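Long-range contacts in kynurenine formamidase (Bacillus anthracis, PDB 4CO9), which catalyses the zinc-dependent hydrolysis of N-formyl-L-kynurenine to L-kynurenine and formate, the second step of tryptophan degradation through the kynurenine pathway: residues 132-137 with 167-172; 72-77 with 141-146. One frame throughout, in Å; residues are numbered along the deposited sequence. Where two conformers were deposited one is given.

Contacts 1 and 2, with centres 11 Å apart, meet through neighbouring strands of the mixed sheet. The chain crosses between them: helix 133-140 of contact 1 runs into strand 144-147 of contact 2, and helix 161-168 then leads back to contact 1 and strand 172-175. Two backbone bonds probably join the strands, His172 N to Arg143 O (2.8 Å) and Ile145 N to His172 O (2.9 Å), while Ile171 CG1 packs on Ile142 O. Neither contact supplies a metal ligand. The side chain of Ile171 lies about 12 Å from a bound zinc ion and that of Leu144 about 11 Å, but strand 172-175 ends in the zinc ligand Glu175.

Contact 1: 132-137 with 167-172; sequences DIAPFL and FKHSIH
Ala134 and Pro135, in the first turn of helix 133-140, pack against His169, which lies within the Schellman motif that closes helix 161-168. In that motif Ser170, with positive phi, is the C-prime residue: Ile171 N bonds to Leu166 O and Ser170 N to Phe167 O. His169 and Ile171, on either side of Ser170, both direct their CB toward 132-137. The Ile171 end is the buried part. Ile171 reaches in with CD1, which lies 3.7 Å from Leu137 CB and 3.5 Å from Ala134 O; its chi1 of -57° sets CG1 anti to the carbonyl carbon, and CD1 extends from there. Leu166 and Ile145 also touch Ile171.

On the solvent side exposed Pro135 meets partly exposed His169; Pro135 buries 28 Å² here, against 62 Å² for His169. No hydrogen bond spans the two segments. The His169 imidazole instead lies with one face over the Ala134-Pro135 peptide, Pro135 N standing 3.9 Å above the ring plane, over its centre. His169 ND1 is hydrogen-bonded to Gln165 O, in the last turn of helix 161-168. That same ND1 lies 3.6 Å from Ala134 CB.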
ATOM      1  N   ASP C 132      -7.248  29.227  -0.985  1.00 23.59           N
ATOM      2  CA  ASP C 132      -6.050  30.028  -0.676  1.00 24.60           C
ATOM      3  C   ASP C 132      -5.000  29.283   0.163  1.00 24.72           C
ATOM      4  O   ASP C 132      -3.902  29.792   0.391  1.00 22.93           O
ATOM      5  CB  ASP C 132      -6.430  31.374  -0.031  1.00 25.55           C
ATOM      6  CG  ASP C 132      -6.934  31.254   1.412  1.00 26.40           C
ATOM      7  OD1 ASP C 132      -6.925  30.165   2.022  1.00 24.99           O
ATOM      8  OD2 ASP C 132      -7.328  32.305   1.962  1.00 27.03           O
ATOM      9  N   ILE C 133      -5.352  28.097   0.649  1.00 23.31           N
ATOM     10  CA  ILE C 133      -4.396  27.258   1.344  1.00 23.23           C
ATOM     11  C   ILE C 133      -3.261  26.808   0.408  1.00 22.58           C
ATOM     12  O   ILE C 133      -2.131  26.619   0.853  1.00 23.15           O
ATOM     13  CB  ILE C 133      -5.114  26.040   1.971  1.00 24.20           C
ATOM     14  CG1 ILE C 133      -4.351  25.516   3.174  1.00 25.29           C
ATOM     15  CG2 ILE C 133      -5.302  24.925   0.945  1.00 24.67           C
ATOM     16  CD1 ILE C 133      -5.099  24.430   3.915  1.00 25.46           C
ATOM     17  N   ALA C 134      -3.558  26.658  -0.883  1.00 22.97           N
ATOM     18  CA  ALA C 134      -2.626  26.041  -1.826  1.00 22.65           C
ATOM     19  C   ALA C 134      -1.385  26.874  -2.177  1.00 23.59           C
ATOM     20  O   ALA C 134      -0.266  26.369  -2.069  1.00 23.18           O
ATOM     21  CB  ALA C 134      -3.351  25.602  -3.090  1.00 22.58           C
ATOM     22  N   PRO C 135      -1.560  28.143  -2.592  1.00 24.36           N
ATOM     23  CA  PRO C 135      -0.355  28.974  -2.775  1.00 24.16           C
ATOM     24  C   PRO C 135       0.450  29.136  -1.487  1.00 24.22           C
ATOM     25  O   PRO C 135       1.677  29.127  -1.522  1.00 24.34           O
ATOM     26  CB  PRO C 135      -0.909  30.339  -3.220  1.00 24.41           C
ATOM     27  CG  PRO C 135      -2.344  30.114  -3.561  1.00 24.72           C
ATOM     28  CD  PRO C 135      -2.802  28.904  -2.807  1.00 24.60           C
ATOM     29  N   PHE C 136      -0.242  29.296  -0.365  1.00 25.08           N
ATOM     30  CA  PHE C 136       0.396  29.423   0.947  1.00 26.77           C
ATOM     31  C   PHE C 136       1.297  28.233   1.264  1.00 26.83           C
ATOM     32  O   PHE C 136       2.466  28.402   1.591  1.00 25.60           O
ATOM     33  CB  PHE C 136      -0.672  29.549   2.036  1.00 28.53           C
ATOM     34  CG  PHE C 136      -0.112  29.654   3.422  1.00 31.56           C
ATOM     35  CD1 PHE C 136       0.523  30.814   3.832  1.00 32.78           C
ATOM     36  CD2 PHE C 136      -0.216  28.592   4.322  1.00 33.66           C
ATOM     37  CE1 PHE C 136       1.042  30.926   5.114  1.00 33.13           C
ATOM     38  CE2 PHE C 136       0.302  28.699   5.606  1.00 34.33           C
ATOM     39  CZ  PHE C 136       0.927  29.873   6.000  1.00 33.78           C
ATOM     40  N   LEU C 137       0.740  27.030   1.179  1.00 26.18           N
ATOM     41  CA  LEU C 137       1.495  25.813   1.477  1.00 26.29           C
ATOM     42  C   LEU C 137       2.613  25.563   0.470  1.00 24.59           C
ATOM     43  O   LEU C 137       3.723  25.187   0.841  1.00 25.79           O
ATOM     44  CB  LEU C 137       0.558  24.598   1.509  1.00 27.19           C
ATOM     45  CG  LEU C 137      -0.469  24.583   2.640  1.00 28.39           C
ATOM     46  CD1 LEU C 137      -1.370  23.367   2.503  1.00 29.40           C
ATOM     47  CD2 LEU C 137       0.196  24.607   4.002  1.00 30.18           C
ATOM     48  N   PHE C 167      -3.498  20.469  -6.456  1.00 17.73           N
ATOM     49  CA  PHE C 167      -2.681  19.850  -7.490  1.00 19.13           C
ATOM     50  C   PHE C 167      -2.072  20.887  -8.464  1.00 20.40           C
ATOM     51  O   PHE C 167      -0.959  20.681  -8.952  1.00 19.31           O
ATOM     52  CB  PHE C 167      -3.359  18.639  -8.167  1.00 19.34           C
ATOM     53  CG  PHE C 167      -2.987  17.295  -7.533  1.00 18.72           C
ATOM     54  CD1 PHE C 167      -1.769  16.696  -7.806  1.00 19.02           C
ATOM     55  CD2 PHE C 167      -3.853  16.640  -6.664  1.00 19.04           C
ATOM     56  CE1 PHE C 167      -1.430  15.469  -7.245  1.00 18.63           C
ATOM     57  CE2 PHE C 167      -3.520  15.407  -6.101  1.00 18.59           C
ATOM     58  CZ  PHE C 167      -2.309  14.825  -6.396  1.00 18.42           C
ATOM     59  N   LYS C 168      -2.749  22.012  -8.690  1.00 22.24           N
ATOM     60  CA  LYS C 168      -2.175  23.110  -9.494  1.00 24.24           C
ATOM     61  C   LYS C 168      -0.865  23.605  -8.884  1.00 24.24           C
ATOM     62  O   LYS C 168      -0.010  24.128  -9.595  1.00 24.70           O
ATOM     63  CB  LYS C 168      -3.162  24.267  -9.567  0.50 25.75           C
ATOM     64  CG  LYS C 168      -2.950  25.270 -10.695  0.50 27.71           C
ATOM     65  CD  LYS C 168      -3.909  26.457 -10.564  0.50 28.88           C
ATOM     66  CE  LYS C 168      -4.547  26.854 -11.890  0.50 29.55           C
ATOM     67  NZ  LYS C 168      -3.553  27.222 -12.915  0.50 30.19           N
ATOM     68  N   HIS C 169      -0.739  23.481  -7.565  1.00 24.32           N
ATOM     69  CA  HIS C 169       0.450  23.920  -6.840  1.00 24.57           C
ATOM     70  C   HIS C 169       1.341  22.763  -6.401  1.00 25.43           C
ATOM     71  O   HIS C 169       2.134  22.908  -5.480  1.00 24.67           O
ATOM     72  CB  HIS C 169       0.040  24.753  -5.635  1.00 25.21           C
ATOM     73  CG  HIS C 169      -0.528  26.085  -6.001  1.00 25.99           C
ATOM     74  ND1 HIS C 169      -1.859  26.264  -6.306  1.00 25.04           N
ATOM     75  CD2 HIS C 169       0.057  27.302  -6.121  1.00 26.65           C
ATOM     76  CE1 HIS C 169      -2.074  27.535  -6.593  1.00 26.79           C
ATOM     77  NE2 HIS C 169      -0.927  28.186  -6.490  1.00 27.56           N
ATOM     78  N   SER C 170       1.192  21.626  -7.072  1.00 24.68           N
ATOM     79  CA  SER C 170       2.008  20.445  -6.850  1.00 24.59           C
ATOM     80  C   SER C 170       1.847  19.837  -5.456  1.00 21.88           C
ATOM     81  O   SER C 170       2.750  19.171  -4.979  1.00 21.19           O
ATOM     82  CB  SER C 170       3.484  20.748  -7.151  1.00 25.69           C
ATOM     83  OG  SER C 170       3.650  20.961  -8.535  1.00 27.19           O
ATOM     84  N   ILE C 171       0.689  20.057  -4.835  1.00 19.19           N
ATOM     85  CA  ILE C 171       0.398  19.500  -3.525  1.00 17.27           C
ATOM     86  C   ILE C 171      -0.513  18.289  -3.686  1.00 15.47           C
ATOM     87  O   ILE C 171      -1.623  18.393  -4.185  1.00 14.42           O
ATOM     88  CB  ILE C 171      -0.302  20.494  -2.599  1.00 17.16           C
ATOM     89  CG1 ILE C 171       0.543  21.756  -2.461  1.00 17.79           C
ATOM     90  CG2 ILE C 171      -0.558  19.853  -1.241  1.00 17.10           C
ATOM     91  CD1 ILE C 171      -0.156  22.880  -1.733  1.00 18.20           C
ATOM     92  N   HIS C 172      -0.011  17.150  -3.231  1.00 13.61           N
ATOM     93  CA  HIS C 172      -0.703  15.884  -3.329  1.00 12.50           C
ATOM     94  C   HIS C 172      -1.653  15.718  -2.155  1.00 11.34           C
ATOM     95  O   HIS C 172      -1.546  16.430  -1.175  1.00 11.22           O
ATOM     96  CB  HIS C 172       0.323  14.780  -3.393  1.00 12.62           C
ATOM     97  CG  HIS C 172       1.181  14.854  -4.615  1.00 12.90           C
ATOM     98  ND1 HIS C 172       1.245  13.836  -5.536  1.00 13.94           N
ATOM     99  CD2 HIS C 172       1.985  15.834  -5.083  1.00 13.11           C
ATOM    100  CE1 HIS C 172       2.073  14.174  -6.508  1.00 13.67           C
ATOM    101  NE2 HIS C 172       2.529  15.384  -6.261  1.00 13.68           N
TER

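Contact 2: 72-77 with 141-146; sequences DLDIQV and GIRLIG
Asp74 and Arg143 form a salt bridge between the loop that follows strand 56-58 and the residue just before strand 144-147. Arg143 NH2 donates to Asp74 OD2 over 3.1 Å, but the N-H...O angle of 133° makes the hydrogen bond weak, and it is tentative because it belongs to one of two conformers of Arg143. The carboxylate and guanidinium planes are turned 63° apart, so the pair is not the coplanar, two-pronged type. A water lies between Asp74 OD2 and Arg143 NH2, though its 2.5 Å distance to OD2 is short enough to be doubtful.

The other carboxylate oxygen works within the loop. Chi1 of 180° sets Asp74 CG anti to the backbone N, and OD1 accepts from Gln76 N at 3.0 Å, the donor lying well above the carboxylate plane. This is an Asx turn; Val77 N is satisfied in turn by Asp74 O, at the start of the 3-10 segment 75-77. Arg108 bonds to two carbonyl oxygens of the turn, NH2 to Gln76 O and NE to Val77 O. Gln76 OE1, in the conformer given, accepts from Trp8 N of the second subunit, linking the turn to the dimer interface.

Val77 adds apolar packing with both methyls. CG2 sits over one face of the guanidinium, displaced toward its rim and 3.4 Å from Arg143 NH2. The other methyl, CG1, meets Leu144 CB at 4.1 Å, where the chain enters the strand.

Asp74 thus divides its two oxygens between fixing the turn and, in this conformer, pairing with Arg143. Given the poor angle and partly exposed partners, the attraction across the contact is probably mainly electrostatic, with Val77 supplying the close packing.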
ATOM      1  N   ASP C  72       1.789   7.492 -12.461  1.00 12.75           N
ATOM      2  CA  ASP C  72       2.560   8.672 -12.891  1.00 13.65           C
ATOM      3  C   ASP C  72       3.010   9.520 -11.698  1.00 13.25           C
ATOM      4  O   ASP C  72       3.847  10.411 -11.853  1.00 12.59           O
ATOM      5  CB  ASP C  72       1.724   9.584 -13.805  1.00 14.92           C
ATOM      6  CG  ASP C  72       1.168   8.885 -15.040  1.00 15.88           C
ATOM      7  OD1 ASP C  72       1.870   8.024 -15.597  1.00 16.91           O
ATOM      8  OD2 ASP C  72       0.006   9.204 -15.451  1.00 17.34           O
ATOM      9  N   LEU C  73       2.433   9.295 -10.525  1.00 12.27           N
ATOM     10  CA  LEU C  73       2.758  10.116  -9.370  1.00 12.50           C
ATOM     11  C   LEU C  73       4.136   9.768  -8.787  1.00 13.00           C
ATOM     12  O   LEU C  73       4.536   8.602  -8.724  1.00 12.92           O
ATOM     13  CB  LEU C  73       1.687   9.986  -8.289  1.00 12.46           C
ATOM     14  CG  LEU C  73       0.270  10.407  -8.691  1.00 12.61           C
ATOM     15  CD1 LEU C  73      -0.724   9.949  -7.634  1.00 12.93           C
ATOM     16  CD2 LEU C  73       0.180  11.907  -8.883  1.00 12.76           C
ATOM     17  N   ASP C  74       4.829  10.804  -8.338  1.00 13.16           N
ATOM     18  CA  ASP C  74       6.176  10.681  -7.795  1.00 13.71           C
ATOM     19  C   ASP C  74       6.149  10.031  -6.404  1.00 12.74           C
ATOM     20  O   ASP C  74       5.631  10.605  -5.449  1.00 11.83           O
ATOM     21  CB  ASP C  74       6.779  12.083  -7.743  1.00 15.26           C
ATOM     22  CG  ASP C  74       8.175  12.113  -7.191  1.00 16.90           C
ATOM     23  OD1 ASP C  74       8.740  11.050  -6.888  1.00 17.77           O
ATOM     24  OD2 ASP C  74       8.703  13.237  -7.063  1.00 19.44           O
ATOM     25  N   ILE C  75       6.729   8.845  -6.277  1.00 11.96           N
ATOM     26  CA  ILE C  75       6.707   8.142  -4.980  1.00 11.75           C
ATOM     27  C   ILE C  75       7.433   8.872  -3.839  1.00 11.50           C
ATOM     28  O   ILE C  75       7.068   8.671  -2.681  1.00 10.97           O
ATOM     29  CB  ILE C  75       7.214   6.687  -5.075  1.00 11.90           C
ATOM     30  CG1 ILE C  75       8.657   6.636  -5.596  1.00 12.06           C
ATOM     31  CG2 ILE C  75       6.264   5.863  -5.942  1.00 12.04           C
ATOM     32  CD1 ILE C  75       9.253   5.244  -5.561  1.00 12.35           C
ATOM     33  N   GLN C  76       8.398   9.750  -4.161  1.00 11.19           N
ATOM     34  CA  GLN C  76       9.136  10.495  -3.111  1.00 11.23           C
ATOM     35  C   GLN C  76       8.201  11.354  -2.291  1.00 11.26           C
ATOM     36  O   GLN C  76       8.491  11.631  -1.146  1.00 11.30           O
ATOM     37  CB  GLN C  76      10.277  11.328  -3.780  0.50 11.11           C
ATOM     38  CG  GLN C  76      11.154  10.666  -4.899  0.60 10.86           C
ATOM     39  CD  GLN C  76      11.755   9.325  -4.521  0.60 10.78           C
ATOM     40  OE1 GLN C  76      12.209   9.121  -3.388  0.60 10.64           O
ATOM     41  NE2 GLN C  76      11.752   8.403  -5.470  0.60 10.62           N
ATOM     42  N   VAL C  77       7.107  11.799  -2.902  1.00 11.54           N
ATOM     43  CA  VAL C  77       6.145  12.643  -2.230  1.00 11.57           C
ATOM     44  C   VAL C  77       5.508  11.954  -1.026  1.00 11.02           C
ATOM     45  O   VAL C  77       5.216  12.596  -0.003  1.00 10.71           O
ATOM     46  CB  VAL C  77       5.033  13.071  -3.212  1.00 12.17           C
ATOM     47  CG1 VAL C  77       3.894  13.766  -2.478  1.00 12.35           C
ATOM     48  CG2 VAL C  77       5.592  14.009  -4.269  1.00 12.94           C
ATOM     49  N   GLY C 141       6.977  25.034   0.487  1.00 22.68           N
ATOM     50  CA  GLY C 141       7.616  23.800   0.024  1.00 21.90           C
ATOM     51  C   GLY C 141       6.829  22.536   0.370  1.00 20.32           C
ATOM     52  O   GLY C 141       7.336  21.431   0.246  1.00 20.68           O
ATOM     53  N   ILE C 142       5.588  22.684   0.809  1.00 19.18           N
ATOM     54  CA  ILE C 142       4.781  21.535   1.193  1.00 18.57           C
ATOM     55  C   ILE C 142       4.277  20.825  -0.061  1.00 17.51           C
ATOM     56  O   ILE C 142       3.701  21.452  -0.936  1.00 17.13           O
ATOM     57  CB  ILE C 142       3.638  21.958   2.134  1.00 18.67           C
ATOM     58  CG1 ILE C 142       4.246  22.315   3.495  1.00 19.47           C
ATOM     59  CG2 ILE C 142       2.596  20.855   2.273  1.00 18.79           C
ATOM     60  CD1 ILE C 142       3.343  23.069   4.421  1.00 19.54           C
ATOM     61  N   ARG C 143       4.510  19.512  -0.121  1.00 16.62           N
ATOM     62  CA  ARG C 143       4.193  18.696  -1.288  1.00 16.27           C
ATOM     63  C   ARG C 143       3.019  17.744  -1.075  1.00 14.57           C
ATOM     64  O   ARG C 143       2.519  17.161  -2.034  1.00 14.80           O
ATOM     65  CB  ARG C 143       5.407  17.871  -1.690  0.50 16.99           C
ATOM     66  CG  ARG C 143       6.674  18.664  -1.951  0.50 17.68           C
ATOM     67  CD  ARG C 143       7.842  17.710  -2.122  0.50 18.31           C
ATOM     68  NE  ARG C 143       7.875  17.151  -3.476  0.50 18.56           N
ATOM     69  CZ  ARG C 143       8.532  16.052  -3.832  0.50 19.31           C
ATOM     70  NH1 ARG C 143       9.214  15.363  -2.934  0.50 19.43           N
ATOM     71  NH2 ARG C 143       8.500  15.634  -5.094  0.50 19.45           N
ATOM     72  N   LEU C 144       2.596  17.571   0.165  1.00 13.18           N
ATOM     73  CA  LEU C 144       1.494  16.672   0.474  1.00 12.35           C
ATOM     74  C   LEU C 144       0.707  17.207   1.651  1.00 11.75           C
ATOM     75  O   LEU C 144       1.272  17.623   2.658  1.00 11.56           O
ATOM     76  CB  LEU C 144       2.027  15.272   0.792  0.50 11.92           C
ATOM     77  CG  LEU C 144       1.025  14.250   1.340  0.50 11.66           C
ATOM     78  CD1 LEU C 144       0.114  13.638   0.293  0.50 11.37           C
ATOM     79  CD2 LEU C 144       1.744  13.140   2.079  0.50 11.47           C
ATOM     80  N   ILE C 145      -0.612  17.168   1.507  1.00 11.44           N
ATOM     81  CA  ILE C 145      -1.535  17.517   2.563  1.00 11.24           C
ATOM     82  C   ILE C 145      -2.412  16.304   2.837  1.00 10.88           C
ATOM     83  O   ILE C 145      -2.905  15.644   1.904  1.00  9.81           O
ATOM     84  CB  ILE C 145      -2.364  18.778   2.202  1.00 12.16           C
ATOM     85  CG1 ILE C 145      -3.112  19.315   3.414  1.00 13.06           C
ATOM     86  CG2 ILE C 145      -3.375  18.513   1.094  1.00 12.18           C
ATOM     87  CD1 ILE C 145      -2.255  20.145   4.326  1.00 14.00           C
ATOM     88  N   GLY C 146      -2.575  15.999   4.126  1.00 10.61           N
ATOM     89  CA  GLY C 146      -3.425  14.900   4.557  1.00 10.76           C
ATOM     90  C   GLY C 146      -4.480  15.404   5.512  1.00 10.65           C
ATOM     91  O   GLY C 146      -4.203  16.305   6.310  1.00 11.11           O
TER
HETATM   92  O   HOH W   1      10.900  14.007  -6.268  1.00 28.84           O